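Local atomic coordinates of pyridoxamine 5'-phosphate oxidase-related, FMN-binding (Mycobacterium smegmatis, PDB entry 3F7E), a protein that probably binds the deazaflavin coenzyme F420 and uses it to reduce carbon-carbon double bonds, as aflatoxin-reducing members of its family do. Residues P61-M65 against L77-V83; W38-L43 against I119-P123. All coordinates share one frame; numbering follows the deposited sequence.

In the fold
The two contacts belong to one antiparallel sheet, the split-barrel type of the pyridoxamine 5'-phosphate oxidase family, and their centres lie about 10 Å apart. Interaction 1 joins the neighbouring strands 62-68 and 76-88, a local hairpin pairing; interaction 2 brings strand 116-127 against the turn that leads into strand 43-48, across a much longer separation in sequence that encloses both strands of the hairpin. Because 76-88 and 116-127 are themselves neighbours, the contacts meet: Leu-82 O probably accepts from Arg-122 N, and Val-63, Val-79 and Val-83 pack on Val-121, Pro-123 and Ile-119, respectively. With that middle pairing they span four adjacent strands, in the order 62-68, 76-88, 116-127, 43-48.

Interaction 1: P61-M65 against L77-V83; sequences PAVAM and LEVRGLV
Val-63 and Val-83 meet on the buried side of an antiparallel hairpin, CG1 of Val-63 lying 4.0 Å from CG2 of Val-83, with the two side chains crossing at about a right angle. Val-63 CG1 is anti to the carbonyl carbon (chi1 -58°), which leaves CG2 between N and the carbonyl carbon, 3.8 Å from Gly-81 O; glycine, lacking a side chain, leaves this place to the valine. Met-65, present as selenomethionine and paired with Val-79 on the same face, extends its unbranched chain to Leu-12, Leu-20, Leu-43 and Phe-45.

On the other face Ala-62 CB lies 4.0 Å from Leu-82 CD2 and also meets Thr-28 of the second subunit, while Ala-64 touches Arg-80 CG and Val-31 of that subunit. The loose side is the end of the pairing, where Pro-61 and Leu-82 are exposed and Pro-61 CG is 4.5 Å from Leu-82 CD2.

Five backbone bonds hold the strands, from Val-83 N to Pro-61 O at one end to Val-79 N and Met-65 O (2.8 Å, 173° at the hydrogen) at the other. The main chain thus supplies the polar bonding; one face is apolar for the interior, while the alanines keep the other low where the second subunit packs.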
loop_
_atom_site.group_PDB
_atom_site.type_symbol
_atom_site.label_atom_id
_atom_site.label_comp_id
_atom_site.label_asym_id
_atom_site.label_seq_id
_atom_site.Cartn_x
_atom_site.Cartn_y
_atom_site.Cartn_z
ATOM N N PRO A 61 -16.113 -5.530 -2.637
ATOM C CA PRO A 61 -15.485 -4.982 -3.854
ATOM C C PRO A 61 -14.708 -3.676 -3.645
ATOM O O PRO A 61 -14.128 -3.159 -4.608
ATOM C CB PRO A 61 -16.678 -4.777 -4.797
ATOM C CG PRO A 61 -17.787 -4.481 -3.875
ATOM C CD PRO A 61 -17.576 -5.359 -2.671
ATOM N N ALA A 62 -14.694 -3.132 -2.434
ATOM C CA ALA A 62 -14.030 -1.854 -2.206
ATOM C C ALA A 62 -12.529 -2.045 -2.034
ATOM O O ALA A 62 -12.084 -2.871 -1.227
ATOM C CB ALA A 62 -14.620 -1.138 -1.013
ATOM N N VAL A 63 -11.752 -1.252 -2.756
ATOM C CA VAL A 63 -10.307 -1.342 -2.740
ATOM C C VAL A 63 -9.689 0.061 -2.630
ATOM O O VAL A 63 -10.373 1.085 -2.793
ATOM C CB VAL A 63 -9.753 -2.057 -4.000
ATOM C CG1 VAL A 63 -10.349 -3.435 -4.115
ATOM C CG2 VAL A 63 -9.960 -1.230 -5.292
ATOM N N ALA A 64 -8.382 0.108 -2.383
ATOM C CA ALA A 64 -7.652 1.375 -2.386
ATOM C C ALA A 64 -6.247 1.101 -2.904
ATOM O O ALA A 64 -5.691 0.059 -2.619
ATOM C CB ALA A 64 -7.605 1.988 -0.981
HETATM N N MSE A 65 -5.663 2.043 -3.645
HETATM C CA MSE A 65 -4.299 1.862 -4.186
HETATM C C MSE A 65 -3.482 3.108 -3.899
HETATM O O MSE A 65 -3.929 4.246 -4.099
HETATM C CB MSE A 65 -4.323 1.633 -5.708
HETATM C CG MSE A 65 -2.973 1.232 -6.265
HETATM SE SE MSE A 65 -2.934 1.050 -8.194
HETATM C CE MSE A 65 -2.774 2.930 -8.644
ATOM N N LEU A 77 -0.199 9.595 -4.949
ATOM C CA LEU A 77 -1.640 9.585 -5.331
ATOM C C LEU A 77 -2.226 8.354 -4.671
ATOM O O LEU A 77 -1.716 7.235 -4.843
ATOM C CB LEU A 77 -1.875 9.566 -6.841
ATOM C CG LEU A 77 -3.328 9.681 -7.297
ATOM C CD1 LEU A 77 -3.907 11.046 -6.906
ATOM C CD2 LEU A 77 -3.443 9.522 -8.793
ATOM N N GLU A 78 -3.328 8.590 -3.949
ATOM C CA GLU A 78 -4.123 7.538 -3.314
ATOM C C GLU A 78 -5.453 7.446 -4.033
ATOM O O GLU A 78 -6.169 8.448 -4.136
ATOM C CB GLU A 78 -4.355 7.874 -1.831
ATOM C CG GLU A 78 -3.070 8.002 -1.036
ATOM C CD GLU A 78 -3.247 8.720 0.263
ATOM O OE1 GLU A 78 -4.408 8.982 0.637
ATOM O OE2 GLU A 78 -2.226 9.031 0.933
ATOM N N VAL A 79 -5.788 6.251 -4.532
ATOM C CA VAL A 79 -7.016 6.032 -5.306
ATOM C C VAL A 79 -7.927 5.056 -4.578
ATOM O O VAL A 79 -7.565 3.914 -4.423
ATOM C CB VAL A 79 -6.710 5.424 -6.705
ATOM C CG1 VAL A 79 -7.987 5.347 -7.583
ATOM C CG2 VAL A 79 -5.603 6.225 -7.446
ATOM N N ARG A 80 -9.115 5.467 -4.158
ATOM C CA ARG A 80 -10.102 4.495 -3.634
ATOM C C ARG A 80 -11.051 4.144 -4.777
ATOM O O ARG A 80 -11.258 4.963 -5.683
ATOM C CB ARG A 80 -10.838 5.070 -2.430
ATOM C CG ARG A 80 -9.931 5.211 -1.204
ATOM C CD ARG A 80 -10.382 6.341 -0.293
ATOM N NE ARG A 80 -11.756 6.132 0.129
ATOM C CZ ARG A 80 -12.618 7.119 0.384
ATOM N NH1 ARG A 80 -13.864 6.812 0.733
ATOM N NH2 ARG A 80 -12.254 8.416 0.273
ATOM N N GLY A 81 -11.603 2.940 -4.775
ATOM C CA GLY A 81 -12.497 2.586 -5.879
ATOM C C GLY A 81 -13.213 1.286 -5.599
ATOM O O GLY A 81 -13.108 0.710 -4.503
ATOM N N LEU A 82 -13.968 0.848 -6.599
ATOM C CA LEU A 82 -14.741 -0.381 -6.518
ATOM C C LEU A 82 -14.396 -1.306 -7.667
ATOM O O LEU A 82 -14.283 -0.860 -8.836
ATOM C CB LEU A 82 -16.241 -0.056 -6.582
ATOM C CG LEU A 82 -16.834 0.712 -5.392
ATOM C CD1 LEU A 82 -18.224 1.222 -5.699
ATOM C CD2 LEU A 82 -16.860 -0.127 -4.124
ATOM N N VAL A 83 -14.251 -2.602 -7.371
ATOM C CA VAL A 83 -14.129 -3.591 -8.438
ATOM C C VAL A 83 -15.472 -3.664 -9.148
ATOM O O VAL A 83 -16.518 -3.952 -8.531
ATOM C CB VAL A 83 -13.752 -4.975 -7.870
ATOM C CG1 VAL A 83 -13.798 -6.040 -8.969
ATOM C CG2 VAL A 83 -12.381 -4.902 -7.202
#

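Interaction 2: W38-L43 against I119-P123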
loop_
_atom_site.group_PDB
_atom_site.type_symbol
_atom_site.label_atom_id
_atom_site.label_comp_id
_atom_site.label_asym_id
_atom_site.label_seq_id
_atom_site.Cartn_x
_atom_site.Cartn_y
_atom_site.Cartn_z
ATOM N N TRP A 38 -3.662 1.734 -16.378
ATOM C CA TRP A 38 -4.661 2.796 -16.311
ATOM C C TRP A 38 -4.991 3.229 -17.725
ATOM O O TRP A 38 -4.084 3.503 -18.508
ATOM C CB TRP A 38 -4.062 3.972 -15.533
ATOM C CG TRP A 38 -4.846 5.267 -15.556
ATOM C CD1 TRP A 38 -4.474 6.459 -16.171
ATOM C CD2 TRP A 38 -6.088 5.538 -14.903
ATOM N NE1 TRP A 38 -5.407 7.426 -15.925
ATOM C CE2 TRP A 38 -6.416 6.893 -15.167
ATOM C CE3 TRP A 38 -6.973 4.763 -14.139
ATOM C CZ2 TRP A 38 -7.566 7.494 -14.669
ATOM C CZ3 TRP A 38 -8.121 5.358 -13.649
ATOM C CH2 TRP A 38 -8.414 6.717 -13.925
ATOM N N ASP A 39 -6.276 3.269 -18.063
ATOM C CA ASP A 39 -6.688 3.652 -19.417
ATOM C C ASP A 39 -7.341 5.039 -19.471
ATOM O O ASP A 39 -7.914 5.395 -20.501
ATOM C CB ASP A 39 -7.612 2.575 -20.024
ATOM C CG ASP A 39 -8.966 2.510 -19.370
ATOM O OD1 ASP A 39 -9.769 1.674 -19.845
ATOM O OD2 ASP A 39 -9.217 3.288 -18.414
ATOM N N GLY A 40 -7.241 5.813 -18.387
ATOM C CA GLY A 40 -7.894 7.132 -18.268
ATOM C C GLY A 40 -9.225 7.080 -17.526
ATOM O O GLY A 40 -9.774 8.124 -17.136
ATOM N N GLU A 41 -9.747 5.868 -17.340
ATOM C CA GLU A 41 -11.046 5.665 -16.683
ATOM C C GLU A 41 -11.022 4.601 -15.574
ATOM O O GLU A 41 -11.567 4.818 -14.510
ATOM C CB GLU A 41 -12.109 5.327 -17.718
ATOM C CG GLU A 41 -12.196 6.444 -18.774
ATOM C CD GLU A 41 -13.271 6.260 -19.778
ATOM O OE1 GLU A 41 -14.028 5.264 -19.689
ATOM O OE2 GLU A 41 -13.357 7.147 -20.662
ATOM N N VAL A 42 -10.381 3.468 -15.842
ATOM C CA VAL A 42 -10.328 2.367 -14.878
ATOM C C VAL A 42 -8.902 1.857 -14.735
ATOM O O VAL A 42 -8.063 1.991 -15.634
ATOM C CB VAL A 42 -11.306 1.210 -15.259
ATOM C CG1 VAL A 42 -12.757 1.680 -15.215
ATOM C CG2 VAL A 42 -10.941 0.549 -16.567
ATOM N N LEU A 43 -8.643 1.276 -13.569
ATOM C CA LEU A 43 -7.397 0.544 -13.271
ATOM C C LEU A 43 -7.635 -0.937 -13.523
ATOM O O LEU A 43 -8.716 -1.457 -13.214
ATOM C CB LEU A 43 -7.030 0.718 -11.787
ATOM C CG LEU A 43 -6.602 2.141 -11.393
ATOM C CD1 LEU A 43 -6.741 2.361 -9.870
ATOM C CD2 LEU A 43 -5.175 2.453 -11.878
ATOM N N ILE A 119 -8.782 -7.848 -13.062
ATOM C CA ILE A 119 -9.633 -7.151 -12.076
ATOM C C ILE A 119 -9.758 -5.694 -12.503
ATOM O O ILE A 119 -8.731 -5.033 -12.688
ATOM C CB ILE A 119 -9.015 -7.218 -10.649
ATOM C CG1 ILE A 119 -8.723 -8.659 -10.220
ATOM C CG2 ILE A 119 -9.881 -6.472 -9.642
ATOM C CD1 ILE A 119 -9.915 -9.497 -10.015
ATOM N N VAL A 120 -10.992 -5.212 -12.679
ATOM C CA VAL A 120 -11.243 -3.870 -13.218
ATOM C C VAL A 120 -11.825 -2.992 -12.114
ATOM O O VAL A 120 -12.878 -3.333 -11.554
ATOM C CB VAL A 120 -12.242 -3.937 -14.407
ATOM C CG1 VAL A 120 -12.387 -2.574 -15.010
ATOM C CG2 VAL A 120 -11.756 -4.963 -15.427
ATOM N N VAL A 121 -11.134 -1.898 -11.788
ATOM C CA VAL A 121 -11.498 -1.029 -10.673
ATOM C C VAL A 121 -11.822 0.377 -11.186
ATOM O O VAL A 121 -11.024 0.994 -11.900
ATOM C CB VAL A 121 -10.327 -0.923 -9.661
ATOM C CG1 VAL A 121 -10.564 0.176 -8.621
ATOM C CG2 VAL A 121 -10.083 -2.277 -9.001
ATOM N N ARG A 122 -13.001 0.869 -10.817
ATOM C CA ARG A 122 -13.418 2.229 -11.140
ATOM C C ARG A 122 -13.194 3.123 -9.927
ATOM O O ARG A 122 -13.738 2.863 -8.861
ATOM C CB ARG A 122 -14.876 2.273 -11.560
ATOM C CG ARG A 122 -15.297 3.702 -11.973
ATOM C CD ARG A 122 -16.613 3.724 -12.695
ATOM N NE ARG A 122 -16.568 2.866 -13.872
ATOM C CZ ARG A 122 -16.193 3.274 -15.081
ATOM N NH1 ARG A 122 -15.874 4.557 -15.301
ATOM N NH2 ARG A 122 -16.177 2.404 -16.081
ATOM N N PRO A 123 -12.362 4.173 -10.068
ATOM C CA PRO A 123 -12.131 5.078 -8.954
ATOM C C PRO A 123 -13.390 5.740 -8.415
ATOM O O PRO A 123 -14.280 6.148 -9.192
ATOM C CB PRO A 123 -11.158 6.120 -9.530
ATOM C CG PRO A 123 -10.422 5.375 -10.610
ATOM C CD PRO A 123 -11.527 4.545 -11.230
#
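An Asx turn shapes the approach of 38-43 to strand 119-123, bringing Val-42 and Leu-43 alongside the strand. Asp-39 OD2 accepts from Glu-41 N nearly along its C-O axis and from Val-42 N on the syn side, the two donors coming from opposite faces of the carboxylate plane. Gly-40 suits the bend because its backbone angles (phi 97°) would jam a side chain against the preceding carbonyl.

Beyond the turn, Leu-43 and Val-121 form a hydrogen-bonded antiparallel pair, Leu-43 N to Val-121 O at 2.9 Å and Val-121 N to Leu-43 O at 2.8 Å. Val-42 uses both of its branches: CG2 touches Val-120 CG1 at 3.8 Å, while CG1, anti to the carbonyl carbon (chi1 -64°), lies over one face of the Arg-122 guanidinium, 3.6 Å from NH2. Arg-122 NE also forms a salt bridge with Glu-84. Pro-123 has no N-H to continue the ladder; instead its CD sits 3.3 Å from Glu-41 O, and its CG 3.8 Å from Trp-38 CZ3. The indole NE1 donates a hydrogen bond to Glu-9.

Strand 76-88 flanks 119-123 on its other edge. Leu-43 and Val-121 share a face and pack on Met-65 and Val-63 of strand 62-68, respectively, with helix 9-13 reaching the indole through Glu-9.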